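Local coordinates for lipoate-protein ligase, putative (PDB 1VQZ) that is a putative lipoate-protein ligase that pairs a lipoyl protein ligase A/B catalytic domain with the C-terminal domain of the bacterial ligases, at residues V55-Q59 and S82-A86; N146-Y150 and F292-D296. One frame throughout, in Å; residues are numbered along the deposited sequence.

Contact 1: V55-Q59 and S82-A86; sequences VGRHQ and SGGGA. With EDO (1,2-ethanediol), chain D; EDO (1,2-ethanediol), chain S.
Two loops meet almost backbone to backbone where strand 52-55 ends. Residues 56-59 form a type I beta turn closed by Gln59 N to Gly56 O (3.2 Å), and the extended, glycine-rich segment 82-86 runs past it, with Gly56 CA 4.8 Å from Gly83 CA and Val55 CA 4.5 Å from Ala86 CA. One direct hydrogen bond joins them, Arg57 N to Ser82 O (3.0 Å, 167°), and Gly56 CA adds a CH...O contact to Gly84 O (3.4 Å). A CB on Gly56 would collide with that carbonyl, while at phi/psi 97/-160 one on Gly84 would be jammed against Gly83 O.

Gln59 (m, t, chi3 -84°) folds back over its own turn: OE1 accepts Gly56 N at 2.9 Å and lies 3.1 Å from Gly85 C. Arg57 is extended through chi1 and chi2 (both t), then bent at chi3 (p), laying one guanidinium face over Ser82 CA and Gly83 N; its NH2 bonds Gly293 O. His58, in m, donates from ND1 to O1 of ethanediol D (3.0 Å). Ser82 turns CB away, and its p rotamer pairs OG with His158.

Water 1 bridges His58 N (3.0 Å) and Gly84 O (2.8 Å); water 2 accepts Ala86 N (2.9 Å) and, weakly, Gln59 NE2 (3.4 Å).

Arg79 to Gly85 read Arg-Arg-Ile-Ser-Gly-Gly-Gly, consistent with the Arg-Arg-x-Ser-Gly-Gly-Gly motif of lipoate-protein ligases. Main-chain amides and carbonyls dominate the chemistry: the close fit depends on the bare CA of Gly56, Gly84 serves the path of its own loop, and waters span the gaps.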
ATOM      1  N   VAL A  55       2.349   3.986   6.137  1.00 26.45           N
ATOM      2  CA  VAL A  55       3.521   4.165   5.321  1.00 25.81           C
ATOM      3  C   VAL A  55       3.735   2.957   4.465  1.00 28.33           C
ATOM      4  O   VAL A  55       3.367   1.846   4.843  1.00 30.44           O
ATOM      5  CB  VAL A  55       4.815   4.586   6.118  1.00 29.92           C
ATOM      6  CG1 VAL A  55       4.531   5.845   6.924  1.00 35.77           C
ATOM      7  CG2 VAL A  55       5.353   3.466   7.031  1.00 30.76           C
ATOM      8  N   GLY A  56       4.315   3.208   3.287  1.00 27.38           N
ATOM      9  CA  GLY A  56       4.627   2.167   2.340  1.00 25.38           C
ATOM     10  C   GLY A  56       5.680   1.226   2.873  1.00 27.28           C
ATOM     11  O   GLY A  56       6.495   1.556   3.742  1.00 26.73           O
ATOM     12  N   ARG A  57       5.625   0.008   2.364  1.00 27.64           N
ATOM     13  CA  ARG A  57       6.523  -1.078   2.738  1.00 28.30           C
ATOM     14  C   ARG A  57       8.038  -0.762   2.771  1.00 29.20           C
ATOM     15  O   ARG A  57       8.810  -1.365   3.575  1.00 26.80           O
ATOM     16  CB  ARG A  57       6.217  -2.242   1.759  1.00 29.22           C
ATOM     17  CG  ARG A  57       6.949  -3.457   1.962  1.00 33.62           C
ATOM     18  CD  ARG A  57       6.512  -4.479   0.935  1.00 30.93           C
ATOM     19  NE  ARG A  57       6.789  -4.009  -0.394  1.00 38.34           N
ATOM     20  CZ  ARG A  57       6.164  -4.365  -1.497  1.00 29.49           C
ATOM     21  NH1 ARG A  57       5.154  -5.228  -1.494  1.00 40.82           N
ATOM     22  NH2 ARG A  57       6.560  -3.831  -2.631  1.00 38.50           N
ATOM     23  N   HIS A  58       8.484   0.161   1.924  1.00 27.49           N
ATOM     24  CA  HIS A  58       9.888   0.508   1.864  1.00 24.50           C
ATOM     25  C   HIS A  58      10.255   1.930   2.268  1.00 23.19           C
ATOM     26  O   HIS A  58      11.408   2.306   2.142  1.00 25.68           O
ATOM     27  CB  HIS A  58      10.432   0.182   0.483  1.00 24.25           C
ATOM     28  CG  HIS A  58      10.285  -1.257   0.105  1.00 24.18           C
ATOM     29  ND1 HIS A  58      10.675  -2.287   0.938  1.00 28.81           N
ATOM     30  CD2 HIS A  58       9.733  -1.851  -0.992  1.00 27.20           C
ATOM     31  CE1 HIS A  58      10.411  -3.450   0.356  1.00 30.05           C
ATOM     32  NE2 HIS A  58       9.831  -3.219  -0.808  1.00 27.12           N
ATOM     33  N   GLN A  59       9.290   2.693   2.805  1.00 24.38           N
ATOM     34  CA  GLN A  59       9.545   4.064   3.215  1.00 27.92           C
ATOM     35  C   GLN A  59      10.479   4.085   4.449  1.00 26.56           C
ATOM     36  O   GLN A  59      10.436   3.209   5.305  1.00 25.51           O
ATOM     37  CB  GLN A  59       8.244   4.862   3.512  1.00 25.22           C
ATOM     38  CG  GLN A  59       7.460   5.304   2.289  1.00 27.42           C
ATOM     39  CD  GLN A  59       6.351   6.298   2.596  1.00 23.11           C
ATOM     40  OE1 GLN A  59       5.234   5.919   2.984  1.00 24.33           O
ATOM     41  NE2 GLN A  59       6.651   7.589   2.406  1.00 26.88           N
ATOM     42  N   SER A  82       2.078  -3.243   1.109  1.00 28.09           N
ATOM     43  CA  SER A  82       2.261  -2.816  -0.278  1.00 28.06           C
ATOM     44  C   SER A  82       3.155  -1.552  -0.362  1.00 28.07           C
ATOM     45  O   SER A  82       3.335  -0.815   0.613  1.00 28.08           O
ATOM     46  CB  SER A  82       0.916  -2.494  -0.929  1.00 31.56           C
ATOM     47  OG  SER A  82       0.165  -1.570  -0.148  1.00 26.00           O
ATOM     48  N   GLY A  83       3.642  -1.294  -1.563  1.00 24.42           N
ATOM     49  CA  GLY A  83       4.519  -0.189  -1.841  1.00 25.40           C
ATOM     50  C   GLY A  83       3.867   1.147  -1.915  1.00 26.85           C
ATOM     51  O   GLY A  83       2.703   1.289  -1.614  1.00 29.90           O
ATOM     52  N   GLY A  84       4.644   2.137  -2.296  1.00 28.43           N
ATOM     53  CA  GLY A  84       4.157   3.531  -2.403  1.00 28.83           C
ATOM     54  C   GLY A  84       4.435   4.415  -1.206  1.00 29.04           C
ATOM     55  O   GLY A  84       5.324   4.115  -0.359  1.00 27.20           O
ATOM     56  N   GLY A  85       3.652   5.494  -1.123  1.00 28.78           N
ATOM     57  CA  GLY A  85       3.842   6.530  -0.147  1.00 27.70           C
ATOM     58  C   GLY A  85       2.911   6.486   1.050  1.00 28.50           C
ATOM     59  O   GLY A  85       2.148   5.527   1.271  1.00 27.14           O
ATOM     60  N   ALA A  86       2.914   7.609   1.773  1.00 29.33           N
ATOM     61  CA  ALA A  86       2.165   7.745   3.000  1.00 28.99           C
ATOM     62  C   ALA A  86       0.719   8.134   2.747  1.00 28.68           C
ATOM     63  O   ALA A  86       0.413   8.957   1.888  1.00 30.82           O
ATOM     64  CB  ALA A  86       2.838   8.759   3.940  1.00 25.01           C
TER
HETATM   65  C1  EDO D 402      13.072  -0.424   3.559  1.00 38.13           C
HETATM   66  O1  EDO D 402      13.074  -1.262   2.428  1.00 23.03           O
HETATM   67  C2  EDO D 402      12.234  -0.999   4.684  1.00 25.50           C
HETATM   68  O2  EDO D 402      12.822  -2.188   5.132  1.00 35.31           O
HETATM   69  C1  EDO S 417      11.871  -5.133   3.418  1.00 52.28           C
HETATM   70  O1  EDO S 417      12.405  -5.695   2.152  1.00 28.83           O
HETATM   71  C2  EDO S 417      10.707  -4.114   3.358  1.00 52.52           C
HETATM   72  O2  EDO S 417       9.728  -4.067   4.438  1.00 47.78           O
HETATM   73  O   HOH W   1       7.349   2.240   0.131  1.00 20.36           O
HETATM   74  O   HOH W   2       4.508   9.966   1.161  1.00 23.96           O

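Contact 2: N146-Y150 and F292-D296. With EDO (1,2-ethanediol), chain P; EDO (1,2-ethanediol), chain S.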
ATOM      1  N   ASN A 146      -6.149   2.417  -5.381  1.00 38.95           N
ATOM      2  CA  ASN A 146      -5.817   0.996  -5.301  1.00 38.05           C
ATOM      3  C   ASN A 146      -4.314   0.712  -5.316  1.00 37.85           C
ATOM      4  O   ASN A 146      -3.550   1.421  -5.965  1.00 37.26           O
ATOM      5  CB  ASN A 146      -6.402   0.325  -6.542  1.00 40.01           C
ATOM      6  CG  ASN A 146      -6.338  -1.206  -6.486  1.00 38.49           C
ATOM      7  OD1 ASN A 146      -6.821  -1.803  -5.538  1.00 34.24           O
ATOM      8  ND2 ASN A 146      -5.814  -1.831  -7.547  1.00 32.01           N
ATOM      9  N   ALA A 147      -3.919  -0.345  -4.626  1.00 35.26           N
ATOM     10  CA  ALA A 147      -2.572  -0.881  -4.707  1.00 32.95           C
ATOM     11  C   ALA A 147      -2.606  -2.405  -4.680  1.00 32.73           C
ATOM     12  O   ALA A 147      -3.409  -3.020  -4.012  1.00 30.61           O
ATOM     13  CB  ALA A 147      -1.723  -0.341  -3.571  1.00 32.46           C
ATOM     14  N   GLN A 148      -1.671  -3.000  -5.391  1.00 35.59           N
ATOM     15  CA  GLN A 148      -1.566  -4.427  -5.547  1.00 35.20           C
ATOM     16  C   GLN A 148      -0.312  -4.946  -4.818  1.00 31.28           C
ATOM     17  O   GLN A 148       0.760  -4.299  -4.819  1.00 29.12           O
ATOM     18  CB  GLN A 148      -1.529  -4.726  -7.043  1.00 33.11           C
ATOM     19  CG  GLN A 148      -1.560  -6.204  -7.393  1.00 43.22           C
ATOM     20  CD  GLN A 148      -1.587  -6.474  -8.911  1.00 44.51           C
ATOM     21  OE1 GLN A 148      -2.114  -5.674  -9.705  1.00 53.04           O
ATOM     22  NE2 GLN A 148      -1.006  -7.604  -9.308  1.00 47.40           N
ATOM     23  N   ALA A 149      -0.461  -6.105  -4.190  1.00 31.36           N
ATOM     24  CA  ALA A 149       0.656  -6.884  -3.649  1.00 31.50           C
ATOM     25  C   ALA A 149       0.553  -8.311  -4.171  1.00 30.96           C
ATOM     26  O   ALA A 149      -0.524  -8.810  -4.397  1.00 29.86           O
ATOM     27  CB  ALA A 149       0.658  -6.878  -2.108  1.00 32.69           C
ATOM     28  N   TYR A 150       1.691  -8.959  -4.351  1.00 30.76           N
ATOM     29  CA  TYR A 150       1.722 -10.293  -4.921  1.00 33.09           C
ATOM     30  C   TYR A 150       2.685 -11.123  -4.147  1.00 34.96           C
ATOM     31  O   TYR A 150       3.850 -10.757  -4.012  1.00 34.56           O
ATOM     32  CB  TYR A 150       2.172 -10.256  -6.370  1.00 33.60           C
ATOM     33  CG  TYR A 150       2.347 -11.612  -6.974  1.00 30.75           C
ATOM     34  CD1 TYR A 150       1.257 -12.321  -7.422  1.00 28.94           C
ATOM     35  CD2 TYR A 150       3.607 -12.210  -7.061  1.00 29.94           C
ATOM     36  CE1 TYR A 150       1.385 -13.582  -7.989  1.00 33.74           C
ATOM     37  CE2 TYR A 150       3.754 -13.498  -7.645  1.00 44.38           C
ATOM     38  CZ  TYR A 150       2.614 -14.171  -8.102  1.00 35.82           C
ATOM     39  OH  TYR A 150       2.687 -15.416  -8.682  1.00 34.73           O
ATOM     40  N   PHE A 292       6.613   2.535  -6.092  1.00 34.26           N
ATOM     41  CA  PHE A 292       5.692   1.435  -5.990  1.00 32.60           C
ATOM     42  C   PHE A 292       6.159   0.282  -6.830  1.00 32.61           C
ATOM     43  O   PHE A 292       6.481   0.461  -7.975  1.00 32.04           O
ATOM     44  CB  PHE A 292       4.302   1.830  -6.472  1.00 33.51           C
ATOM     45  CG  PHE A 292       3.377   0.684  -6.479  1.00 31.75           C
ATOM     46  CD1 PHE A 292       2.799   0.248  -5.279  1.00 43.43           C
ATOM     47  CD2 PHE A 292       3.177  -0.064  -7.637  1.00 36.94           C
ATOM     48  CE1 PHE A 292       1.993  -0.866  -5.254  1.00 31.14           C
ATOM     49  CE2 PHE A 292       2.349  -1.197  -7.615  1.00 35.00           C
ATOM     50  CZ  PHE A 292       1.777  -1.595  -6.414  1.00 31.52           C
ATOM     51  N   GLY A 293       6.116  -0.920  -6.253  1.00 31.76           N
ATOM     52  CA  GLY A 293       6.300  -2.151  -6.968  1.00 35.11           C
ATOM     53  C   GLY A 293       5.364  -3.158  -6.345  1.00 32.88           C
ATOM     54  O   GLY A 293       5.090  -3.144  -5.116  1.00 32.70           O
ATOM     55  N   ILE A 294       4.876  -4.049  -7.177  1.00 29.24           N
ATOM     56  CA  ILE A 294       3.919  -5.092  -6.729  1.00 31.74           C
ATOM     57  C   ILE A 294       4.575  -6.107  -5.789  1.00 29.44           C
ATOM     58  O   ILE A 294       3.916  -6.659  -4.920  1.00 33.40           O
ATOM     59  CB  ILE A 294       3.297  -5.844  -7.932  1.00 30.90           C
ATOM     60  CG1 ILE A 294       2.340  -4.946  -8.698  1.00 37.99           C
ATOM     61  CG2 ILE A 294       2.496  -7.037  -7.468  1.00 39.61           C
ATOM     62  CD1 ILE A 294       2.107  -5.448 -10.119  1.00 51.89           C
ATOM     63  N   GLU A 295       5.859  -6.362  -6.008  1.00 26.58           N
ATOM     64  CA  GLU A 295       6.706  -7.264  -5.203  1.00 28.89           C
ATOM     65  C   GLU A 295       7.772  -6.501  -4.471  1.00 30.15           C
ATOM     66  O   GLU A 295       8.231  -5.477  -4.940  1.00 30.88           O
ATOM     67  CB  GLU A 295       7.405  -8.328  -6.061  1.00 28.39           C
ATOM     68  CG  GLU A 295       6.444  -9.138  -6.841  1.00 29.53           C
ATOM     69  CD  GLU A 295       7.032 -10.426  -7.383  1.00 35.60           C
ATOM     70  OE1 GLU A 295       7.453 -11.274  -6.592  1.00 35.74           O
ATOM     71  OE2 GLU A 295       6.990 -10.606  -8.597  1.00 42.22           O
ATOM     72  N   ASP A 296       8.124  -7.050  -3.310  1.00 30.37           N
ATOM     73  CA  ASP A 296       9.146  -6.549  -2.376  1.00 31.06           C
ATOM     74  C   ASP A 296      10.522  -6.327  -3.050  1.00 30.86           C
ATOM     75  O   ASP A 296      11.023  -7.191  -3.765  1.00 31.13           O
ATOM     76  CB  ASP A 296       9.297  -7.552  -1.245  1.00 31.06           C
ATOM     77  CG  ASP A 296       9.897  -6.955   0.001  1.00 32.81           C
ATOM     78  OD1 ASP A 296      11.065  -6.552  -0.027  1.00 31.17           O
ATOM     79  OD2 ASP A 296       9.188  -6.932   1.030  1.00 33.26           O
TER
HETATM   80  C1  EDO P 414      -1.176  -0.143  -7.510  1.00 54.34           C
HETATM   81  O1  EDO P 414      -0.868  -1.333  -8.259  1.00 43.37           O
HETATM   82  C2  EDO P 414      -0.586   1.206  -7.951  1.00 54.05           C
HETATM   83  O2  EDO P 414      -0.429   2.011  -6.748  1.00 51.92           O
HETATM   84  C1  EDO S 417      11.871  -5.133   3.418  1.00 52.28           C
HETATM   85  O1  EDO S 417      12.405  -5.695   2.152  1.00 28.83           O
HETATM   86  C2  EDO S 417      10.707  -4.114   3.358  1.00 52.52           C
HETATM   87  O2  EDO S 417       9.728  -4.067   4.438  1.00 47.78           O
HETATM   88  O   HOH W   3       2.917  -3.486  -3.367  1.00 20.45           O
HETATM   89  O   HOH W   4       3.983  -8.256  -2.449  1.00 20.32           O
HETATM   90  O   HOH W   5       6.339 -11.596  -4.282  1.00 30.90           O
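Residues 146-150 of strand 141-151 and the irregular segment 292-296 run side by side in nearly the same direction, their CA vectors (147-150 and 292-295) 19° apart. Ala149 and Ile294 come closest, 4.8 Å between their CA atoms, and the one direct backbone bond, Tyr150 N to Ile294 O, is long and bent (3.3 Å, 136°). The same carbonyl receives a CH...O contact from Ala149 CA at 3.5 Å. Water 3 bridges where no direct bond forms, donating to Gln148 O (2.7 Å) and Gly293 O (2.8 Å); water 4 adds to the direct bond, donating to Ile294 O (2.9 Å) and Tyr150 O (3.0 Å). The strand belongs to the large mixed sheet of the catalytic domain, whereas 292-296 leads from strand 281-289 towards helix 298-304, so the contact seats the C-terminal part of the ligase on the catalytic part.

Phe292 presents its ring edge to Gln148 O, CZ 3.3 Å away, while C1 of ethanediol P covers one face. Ile294 packs between the side chains of Gln148 and Tyr150, its CG2 3.4 Å from Tyr150 CB and its CD1 3.9 Å from Gln148 NE2. Arg325 serves both Tyr150, by a cation-pi interaction, and Glu295, by a salt bridge; water 5 links Tyr150 O to Glu295 OE1 (2.6 Å each). Tyr150 OH bonds Glu102. Asp296 OD1 caps Ala298 N and accepts O1 of ethanediol S at 2.7 Å.

From the N terminus, the chain leaves strand 52-55, makes helix 67-73 and strand 76-79, and returns to close contact 1 across a 22-residue loop within the catalytic region. Only later does it enter strand 141-151, where contact 2 opens; that one closes after 141 residues, once the C-terminal sheet has been built. The two are therefore in series, neither nested nor crossed, yet their centres lie about 10 Å apart. Arg57 bridges them, its NH2 3.0 Å from Gly293 O, and ethanediol S touches both. Together they bring the glycine-rich loop, the large catalytic sheet and the linker before helix 298-304 into one region.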